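Local structure of delta-aminolevulinic acid dehydratase (Toxoplasma gondii ME49, 3OBK) at residues Leu208-Lys213 against Met263-Pro268; Leu285-Tyr290 against Gly325-Ala330. The protein probably catalyses, as a homo-octamer, the condensation of two molecules of 5-aminolevulinic acid to porphobilinogen, an early step in tetrapyrrole biosynthesis. All coordinates share one frame; numbering follows the deposited sequence.

Interaction 1 (Leu208-Lys213 against Met263-Pro268). With PBG (3-[5-(aminomethyl)-4-(carboxymethyl)-1H-pyrrol-3-yl]propanoic acid), chain L.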
ATOM      1  N   LEU A 208     -22.831  14.943 -13.361  1.00 10.40           N
ATOM      2  CA  LEU A 208     -21.866  15.422 -12.381  1.00 11.21           C
ATOM      3  C   LEU A 208     -22.456  15.154 -10.982  1.00 11.71           C
ATOM      4  O   LEU A 208     -23.386  15.844 -10.528  1.00 11.49           O
ATOM      5  CB  LEU A 208     -21.573  16.895 -12.621  1.00 11.05           C
ATOM      6  CG  LEU A 208     -20.766  17.804 -11.666  1.00 12.46           C
ATOM      7  CD1 LEU A 208     -19.679  17.112 -10.877  1.00  9.32           C
ATOM      8  CD2 LEU A 208     -20.209  18.990 -12.492  1.00 10.59           C
ATOM      9  N   ALA A 209     -21.954  14.112 -10.325  1.00 12.17           N
ATOM     10  CA  ALA A 209     -22.565  13.660  -9.070  1.00 12.60           C
ATOM     11  C   ALA A 209     -21.973  14.455  -7.937  1.00 13.23           C
ATOM     12  O   ALA A 209     -20.757  14.513  -7.789  1.00 13.98           O
ATOM     13  CB  ALA A 209     -22.335  12.149  -8.868  1.00 11.82           C
ATOM     14  N   TYR A 210     -22.815  15.098  -7.145  1.00 14.42           N
ATOM     15  CA  TYR A 210     -22.362  15.671  -5.877  1.00 14.76           C
ATOM     16  C   TYR A 210     -22.289  14.507  -4.901  1.00 14.90           C
ATOM     17  O   TYR A 210     -23.295  14.146  -4.348  1.00 15.21           O
ATOM     18  CB  TYR A 210     -23.335  16.707  -5.365  1.00 14.80           C
ATOM     19  CG  TYR A 210     -23.357  18.023  -6.075  1.00 16.51           C
ATOM     20  CD1 TYR A 210     -23.974  18.168  -7.284  1.00 19.23           C
ATOM     21  CD2 TYR A 210     -22.828  19.154  -5.486  1.00 19.65           C
ATOM     22  CE1 TYR A 210     -24.032  19.418  -7.932  1.00 21.71           C
ATOM     23  CE2 TYR A 210     -22.871  20.399  -6.114  1.00 20.52           C
ATOM     24  CZ  TYR A 210     -23.475  20.532  -7.342  1.00 22.32           C
ATOM     25  OH  TYR A 210     -23.533  21.788  -7.961  1.00 22.00           O
ATOM     26  N   SER A 211     -21.112  13.892  -4.734  1.00 15.52           N
ATOM     27  CA  SER A 211     -20.973  12.725  -3.840  1.00 15.87           C
ATOM     28  C   SER A 211     -20.806  13.118  -2.414  1.00 15.65           C
ATOM     29  O   SER A 211     -21.458  12.550  -1.557  1.00 16.71           O
ATOM     30  CB  SER A 211     -19.751  11.883  -4.172  1.00 15.93           C
ATOM     31  OG  SER A 211     -19.791  11.516  -5.503  1.00 17.67           O
ATOM     32  N   CYS A 212     -19.895  14.053  -2.172  1.00 14.72           N
ATOM     33  CA  CYS A 212     -19.548  14.470  -0.831  1.00 14.79           C
ATOM     34  C   CYS A 212     -19.957  15.930  -0.637  1.00 13.67           C
ATOM     35  O   CYS A 212     -19.164  16.840  -0.791  1.00 13.25           O
ATOM     36  CB  CYS A 212     -18.046  14.266  -0.606  1.00 15.12           C
ATOM     37  SG  CYS A 212     -17.451  12.669  -1.253  1.00 17.48           S
ATOM     38  N   LYS A 213     -21.238  16.129  -0.361  1.00 13.12           N
ATOM     39  CA  LYS A 213     -21.821  17.444  -0.164  1.00 12.32           C
ATOM     40  C   LYS A 213     -22.214  17.536   1.298  1.00 11.74           C
ATOM     41  O   LYS A 213     -22.999  16.724   1.772  1.00 11.08           O
ATOM     42  CB  LYS A 213     -23.050  17.636  -1.029  1.00 12.31           C
ATOM     43  CG  LYS A 213     -23.781  18.899  -0.689  1.00 12.59           C
ATOM     44  CD  LYS A 213     -24.847  19.202  -1.710  1.00 14.27           C
ATOM     45  CE  LYS A 213     -25.460  20.538  -1.441  1.00 13.80           C
ATOM     46  NZ  LYS A 213     -26.378  20.886  -2.495  1.00 14.74           N
ATOM     47  N   MET A 263     -18.453  12.355 -13.255  1.00 11.12           N
ATOM     48  CA  MET A 263     -17.584  13.190 -12.401  1.00 10.90           C
ATOM     49  C   MET A 263     -18.138  13.246 -11.000  1.00 10.71           C
ATOM     50  O   MET A 263     -19.352  13.109 -10.803  1.00 11.11           O
ATOM     51  CB  MET A 263     -17.477  14.618 -12.926  1.00 10.96           C
ATOM     52  CG  MET A 263     -16.995  14.727 -14.387  1.00 12.60           C
ATOM     53  SD  MET A 263     -16.779  16.426 -14.975  1.00 14.59           S
ATOM     54  CE  MET A 263     -16.811  16.099 -16.743  1.00 13.34           C
ATOM     55  N   LEU A 264     -17.239  13.462 -10.035  1.00 10.49           N
ATOM     56  CA  LEU A 264     -17.587  13.601  -8.638  1.00  9.97           C
ATOM     57  C   LEU A 264     -17.235  14.980  -8.106  1.00 10.62           C
ATOM     58  O   LEU A 264     -16.144  15.497  -8.349  1.00 11.15           O
ATOM     59  CB  LEU A 264     -16.875  12.555  -7.834  1.00  9.76           C
ATOM     60  CG  LEU A 264     -17.136  11.120  -8.301  1.00  9.80           C
ATOM     61  CD1 LEU A 264     -16.210  10.172  -7.525  1.00 10.42           C
ATOM     62  CD2 LEU A 264     -18.606  10.709  -8.200  1.00  9.12           C
ATOM     63  N   MET A 265     -18.194  15.576  -7.410  1.00 11.21           N
ATOM     64  CA  MET A 265     -18.106  16.911  -6.862  1.00 11.58           C
ATOM     65  C   MET A 265     -17.997  16.835  -5.346  1.00 11.35           C
ATOM     66  O   MET A 265     -18.717  16.052  -4.700  1.00 12.80           O
ATOM     67  CB  MET A 265     -19.362  17.671  -7.246  1.00 12.43           C
ATOM     68  CG  MET A 265     -19.604  19.026  -6.531  1.00 14.73           C
ATOM     69  SD  MET A 265     -18.781  20.440  -7.266  1.00 20.96           S
ATOM     70  CE  MET A 265     -19.687  20.642  -8.805  1.00 16.76           C
ATOM     71  N   VAL A 266     -17.078  17.607  -4.776  1.00 10.87           N
ATOM     72  CA  VAL A 266     -17.020  17.814  -3.327  1.00 10.07           C
ATOM     73  C   VAL A 266     -17.398  19.242  -3.087  1.00 10.29           C
ATOM     74  O   VAL A 266     -16.899  20.142  -3.773  1.00 10.11           O
ATOM     75  CB  VAL A 266     -15.607  17.629  -2.748  1.00 10.30           C
ATOM     76  CG1 VAL A 266     -15.573  18.024  -1.216  1.00  8.69           C
ATOM     77  CG2 VAL A 266     -15.127  16.219  -2.997  1.00  8.69           C
ATOM     78  N   LYS A 267     -18.248  19.451  -2.094  1.00 10.54           N
ATOM     79  CA  LYS A 267     -18.798  20.748  -1.817  1.00 10.72           C
ATOM     80  C   LYS A 267     -19.167  20.780  -0.385  1.00 10.43           C
ATOM     81  O   LYS A 267     -19.750  19.817   0.104  1.00 10.79           O
ATOM     82  CB  LYS A 267     -20.053  20.901  -2.619  1.00 11.70           C
ATOM     83  CG  LYS A 267     -20.877  22.172  -2.410  1.00 13.12           C
ATOM     84  CD  LYS A 267     -22.013  22.034  -3.380  1.00 16.17           C
ATOM     85  CE  LYS A 267     -23.224  22.848  -3.107  1.00 18.86           C
ATOM     86  NZ  LYS A 267     -24.361  22.200  -3.872  1.00 20.04           N
ATOM     87  N   PRO A 268     -18.859  21.881   0.311  1.00  9.93           N
ATOM     88  CA  PRO A 268     -18.153  23.092  -0.126  1.00  9.72           C
ATOM     89  C   PRO A 268     -16.680  22.907  -0.477  1.00  9.39           C
ATOM     90  O   PRO A 268     -16.229  21.799  -0.646  1.00  9.24           O
ATOM     91  CB  PRO A 268     -18.324  24.046   1.064  1.00 10.20           C
ATOM     92  CG  PRO A 268     -19.546  23.524   1.786  1.00  9.61           C
ATOM     93  CD  PRO A 268     -19.506  22.060   1.615  1.00  9.33           C
TER
HETATM   94  CHA PBG L 360     -29.382  23.015  -3.982  1.00 19.71           C
HETATM   95  C1A PBG L 360     -28.082  23.745  -4.065  1.00 19.58           C
HETATM   96  C2A PBG L 360     -27.478  24.477  -3.048  1.00 19.49           C
HETATM   97  C3A PBG L 360     -26.298  24.965  -3.579  1.00 16.46           C
HETATM   98  C4A PBG L 360     -26.177  24.449  -4.856  1.00 18.81           C
HETATM   99  NA  PBG L 360     -27.278  23.739  -5.139  1.00 19.44           N
HETATM  100  C5A PBG L 360     -28.037  24.854  -1.696  1.00 21.31           C
HETATM  101  C6A PBG L 360     -28.202  23.771  -0.720  1.00 19.95           C
HETATM  102  O1A PBG L 360     -28.222  22.596  -1.173  1.00 22.89           O
HETATM  103  O2A PBG L 360     -28.400  24.039   0.487  1.00 16.92           O
HETATM  104  C7A PBG L 360     -25.357  25.871  -2.884  1.00 14.72           C
HETATM  105  C8A PBG L 360     -24.312  26.518  -3.715  1.00 12.13           C
HETATM  106  C9A PBG L 360     -23.562  27.641  -3.132  1.00  9.48           C
HETATM  107  O3A PBG L 360     -23.024  28.425  -3.909  1.00 14.05           O
HETATM  108  O4A PBG L 360     -23.673  28.002  -1.950  1.00  9.26           O
HETATM  109  N1  PBG L 360     -29.365  21.592  -4.084  1.00 18.89           N

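Interaction 2 (Leu285-Tyr290 against Gly325-Ala330)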
ATOM      1  N   LEU A 285     -12.452   8.806 -11.437  1.00 14.35           N
ATOM      2  CA  LEU A 285     -13.294   9.767 -12.139  1.00 13.22           C
ATOM      3  C   LEU A 285     -12.777  11.170 -11.991  1.00 12.27           C
ATOM      4  O   LEU A 285     -12.142  11.499 -11.014  1.00 12.58           O
ATOM      5  CB  LEU A 285     -14.722   9.733 -11.602  1.00 13.32           C
ATOM      6  CG  LEU A 285     -15.504   8.410 -11.745  1.00 12.88           C
ATOM      7  CD1 LEU A 285     -16.783   8.533 -10.991  1.00 11.27           C
ATOM      8  CD2 LEU A 285     -15.770   8.088 -13.183  1.00 11.20           C
ATOM      9  N   PRO A 286     -13.063  12.036 -12.959  1.00 11.67           N
ATOM     10  CA  PRO A 286     -12.670  13.430 -12.708  1.00 10.97           C
ATOM     11  C   PRO A 286     -13.346  14.070 -11.491  1.00 10.44           C
ATOM     12  O   PRO A 286     -14.497  13.760 -11.153  1.00 10.40           O
ATOM     13  CB  PRO A 286     -13.066  14.155 -13.994  1.00 10.57           C
ATOM     14  CG  PRO A 286     -13.077  13.106 -15.022  1.00 11.66           C
ATOM     15  CD  PRO A 286     -13.374  11.786 -14.373  1.00 11.16           C
ATOM     16  N   MET A 287     -12.601  14.957 -10.843  1.00 10.04           N
ATOM     17  CA  MET A 287     -13.034  15.618  -9.633  1.00  9.77           C
ATOM     18  C   MET A 287     -13.373  17.067  -9.894  1.00  9.14           C
ATOM     19  O   MET A 287     -12.704  17.739 -10.651  1.00  9.24           O
ATOM     20  CB  MET A 287     -11.935  15.566  -8.568  1.00 10.06           C
ATOM     21  CG  MET A 287     -11.566  14.187  -8.007  1.00 10.08           C
ATOM     22  SD  MET A 287     -12.949  13.175  -7.462  1.00 11.79           S
ATOM     23  CE  MET A 287     -13.613  14.091  -6.082  1.00 10.99           C
ATOM     24  N   VAL A 288     -14.427  17.529  -9.239  1.00  9.04           N
ATOM     25  CA  VAL A 288     -14.844  18.913  -9.285  1.00  8.71           C
ATOM     26  C   VAL A 288     -15.023  19.362  -7.870  1.00  8.26           C
ATOM     27  O   VAL A 288     -15.415  18.590  -7.015  1.00  8.24           O
ATOM     28  CB  VAL A 288     -16.184  19.094 -10.091  1.00  8.90           C
ATOM     29  CG1 VAL A 288     -16.424  20.525 -10.408  1.00  8.38           C
ATOM     30  CG2 VAL A 288     -16.141  18.298 -11.385  1.00  8.52           C
ATOM     31  N   ALA A 289     -14.692  20.613  -7.613  1.00  8.71           N
ATOM     32  CA  ALA A 289     -14.882  21.230  -6.299  1.00  8.74           C
ATOM     33  C   ALA A 289     -15.749  22.487  -6.474  1.00  8.87           C
ATOM     34  O   ALA A 289     -15.726  23.097  -7.522  1.00  9.46           O
ATOM     35  CB  ALA A 289     -13.559  21.552  -5.695  1.00  8.28           C
ATOM     36  N   TYR A 290     -16.533  22.847  -5.461  1.00  9.12           N
ATOM     37  CA  TYR A 290     -17.400  24.016  -5.532  1.00  9.01           C
ATOM     38  C   TYR A 290     -16.955  25.039  -4.488  1.00  9.21           C
ATOM     39  O   TYR A 290     -17.038  24.796  -3.282  1.00  9.00           O
ATOM     40  CB  TYR A 290     -18.838  23.619  -5.272  1.00  8.74           C
ATOM     41  CG  TYR A 290     -19.887  24.517  -5.890  1.00  8.49           C
ATOM     42  CD1 TYR A 290     -19.928  25.885  -5.647  1.00  8.68           C
ATOM     43  CD2 TYR A 290     -20.887  23.979  -6.687  1.00 10.04           C
ATOM     44  CE1 TYR A 290     -20.950  26.701  -6.214  1.00  8.40           C
ATOM     45  CE2 TYR A 290     -21.880  24.770  -7.260  1.00  9.59           C
ATOM     46  CZ  TYR A 290     -21.915  26.115  -7.023  1.00  8.86           C
ATOM     47  OH  TYR A 290     -22.937  26.829  -7.615  1.00 10.22           O
ATOM     48  N   GLY A 325      -6.554  18.580  -5.825  1.00  9.21           N
ATOM     49  CA  GLY A 325      -6.981  17.490  -6.727  1.00  8.68           C
ATOM     50  C   GLY A 325      -8.192  17.825  -7.586  1.00  8.59           C
ATOM     51  O   GLY A 325      -8.781  16.952  -8.153  1.00  8.58           O
ATOM     52  N   ALA A 326      -8.586  19.083  -7.672  1.00  8.55           N
ATOM     53  CA  ALA A 326      -9.727  19.444  -8.528  1.00  8.98           C
ATOM     54  C   ALA A 326      -9.281  19.500  -9.981  1.00  9.66           C
ATOM     55  O   ALA A 326      -8.379  20.261 -10.338  1.00  9.62           O
ATOM     56  CB  ALA A 326     -10.310  20.770  -8.157  1.00  8.46           C
ATOM     57  N   ASP A 327      -9.921  18.700 -10.814  1.00  9.45           N
ATOM     58  CA  ASP A 327      -9.797  18.900 -12.224  1.00  9.78           C
ATOM     59  C   ASP A 327     -10.510  20.185 -12.625  1.00  9.29           C
ATOM     60  O   ASP A 327      -9.967  20.977 -13.380  1.00  9.94           O
ATOM     61  CB  ASP A 327     -10.353  17.701 -12.958  1.00 10.31           C
ATOM     62  CG  ASP A 327      -9.582  16.454 -12.645  1.00 11.12           C
ATOM     63  OD1 ASP A 327      -8.370  16.421 -12.953  1.00 11.78           O
ATOM     64  OD2 ASP A 327     -10.180  15.523 -12.072  1.00 11.70           O
ATOM     65  N   ALA A 328     -11.704  20.410 -12.108  1.00  8.99           N
ATOM     66  CA  ALA A 328     -12.460  21.640 -12.429  1.00  9.10           C
ATOM     67  C   ALA A 328     -12.904  22.240 -11.128  1.00  9.20           C
ATOM     68  O   ALA A 328     -13.089  21.505 -10.157  1.00  9.57           O
ATOM     69  CB  ALA A 328     -13.663  21.325 -13.287  1.00  8.64           C
ATOM     70  N   VAL A 329     -13.102  23.558 -11.103  1.00  9.15           N
ATOM     71  CA  VAL A 329     -13.608  24.253  -9.920  1.00  8.99           C
ATOM     72  C   VAL A 329     -14.817  25.090 -10.320  1.00  9.18           C
ATOM     73  O   VAL A 329     -14.732  25.859 -11.248  1.00  9.46           O
ATOM     74  CB  VAL A 329     -12.516  25.193  -9.375  1.00  9.34           C
ATOM     75  CG1 VAL A 329     -12.974  25.906  -8.128  1.00  8.96           C
ATOM     76  CG2 VAL A 329     -11.209  24.384  -9.109  1.00  9.58           C
ATOM     77  N   ALA A 330     -15.951  24.919  -9.645  1.00  9.09           N
ATOM     78  CA  ALA A 330     -17.105  25.789  -9.854  1.00  9.28           C
ATOM     79  C   ALA A 330     -16.891  27.016  -8.962  1.00  9.73           C
ATOM     80  O   ALA A 330     -16.720  26.871  -7.753  1.00 10.91           O
ATOM     81  CB  ALA A 330     -18.401  25.074  -9.508  1.00  8.41           C
TER

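Interaction 1 (Leu208-Lys213 against Met263-Pro268)
Lys-213 and Lys-267 stand next to each other in the product-binding pocket, each near the C-terminal end of one of two adjoining parallel strands. Their side chains run side by side in the same direction, and the amino ends come together, NZ to NZ at 2.8 Å, a contact that is not a hydrogen bond. Each CG is anti to the backbone N (chi1 171° for Lys-213) and each chain stays extended beyond it, which suits a residue that must reach from the strand to a ligand. NZ of Lys-213 donates to porphobilinogen O1A at 2.8 Å and also to the carbonyl of Ser-183. NZ of Lys-267 comes within 3.1 Å of the pyrrole atom C4A. Enzymes of this family work through Schiff bases on a pair of active-site lysines, and this placement is consistent with such a pair.

The strands belong to a TIM barrel, and the lysines share their inner face with Leu-208, Tyr-210, Met-263 and Met-265. Met-265, with CG anti to the backbone N (chi1 168°), lays that carbon over one face of the Tyr-210 ring, 3.4 Å from CD2; the bend at chi2 then places the sulfur, which makes an oblique Met-aromatic contact. Behind this, Leu-208 CD1 reaches Met-265 CB at 3.7 Å. The backbone ladder begins with Ala-209 N to Met-263 O (2.8 Å) and Met-265 N to Ala-209 O. A beta bulge then shifts the register by one: the amides of Ser-211 and Cys-212 both make weak hydrogen bonds to Met-265 O, and regular pairing resumes with Lys-267 N to Cys-212 O (3.1 Å). On the outer face, small Ala-209 and Cys-212 let helix 247-258 pack close, and Ser-211 OG is hydrogen-bonded to Asp-256 OD2 of that helix.

Interaction 2 (Leu285-Tyr290 against Gly325-Ala330)
Ala-289 and Ala-326 meet methyl to methyl, CB to CB at 4.2 Å, a closeness that small side chains permit. On the other face of the sheet Val-288 CG1 lies 4.1 Å from Ala-328 CB, and further along Ala-330 sets its CB over one face of the Tyr-290 ring, 4.0 Å from the centroid, in a CH-pi contact. The backbones pair in parallel: Ala-289 N donates to Ala-328 O, and Ala-330 N to Ala-289 O at 2.8 Å. Where the strands begin, Met-287 O receives Ala-328 N (3.2 Å) and, weakly, Asp-327 N. Asp-327 completes this edge: OD2 takes the Met-287 amide on its anti lone pair at 2.8 Å, nearly straight at 172°. The same oxygen forms a salt bridge with Arg-247 of a neighbouring subunit, so one carboxylate serves both barrel and octamer. Gly-325, at a positive phi of 127°, ends helix 310-324 in a Schellman motif and turns the chain toward its strand. Leu-276 of helix 273-282 and Phe-321 of helix 310-324 cover the Ala-289 and Ala-326 pair, while Ile-47 of strand 46-53 packs on Val-288, Ala-328 and Ala-330.

Interactions 1 and 2 lie side by side in the same barrel sheet, their centres about 8 Å apart, and follow each other along the chain: the first closes before the second opens. Strands 263-267 and 287-291 are neighbours, so the four strands run in the order 206-213, 263-267, 287-291, 328-331, all parallel. The join between the contacts is backbone pairing, with Leu-264 O 2.8 Å from Val-288 N in a probable hydrogen bond, supplemented inside the barrel by Tyr-210 OH packing on Tyr-290 CE2. Both contacts supply residues to the porphobilinogen pocket, Lys-213 and Lys-267 from interaction 1 and Tyr-290 from interaction 2, so this continuous part of the wall frames one side of the site.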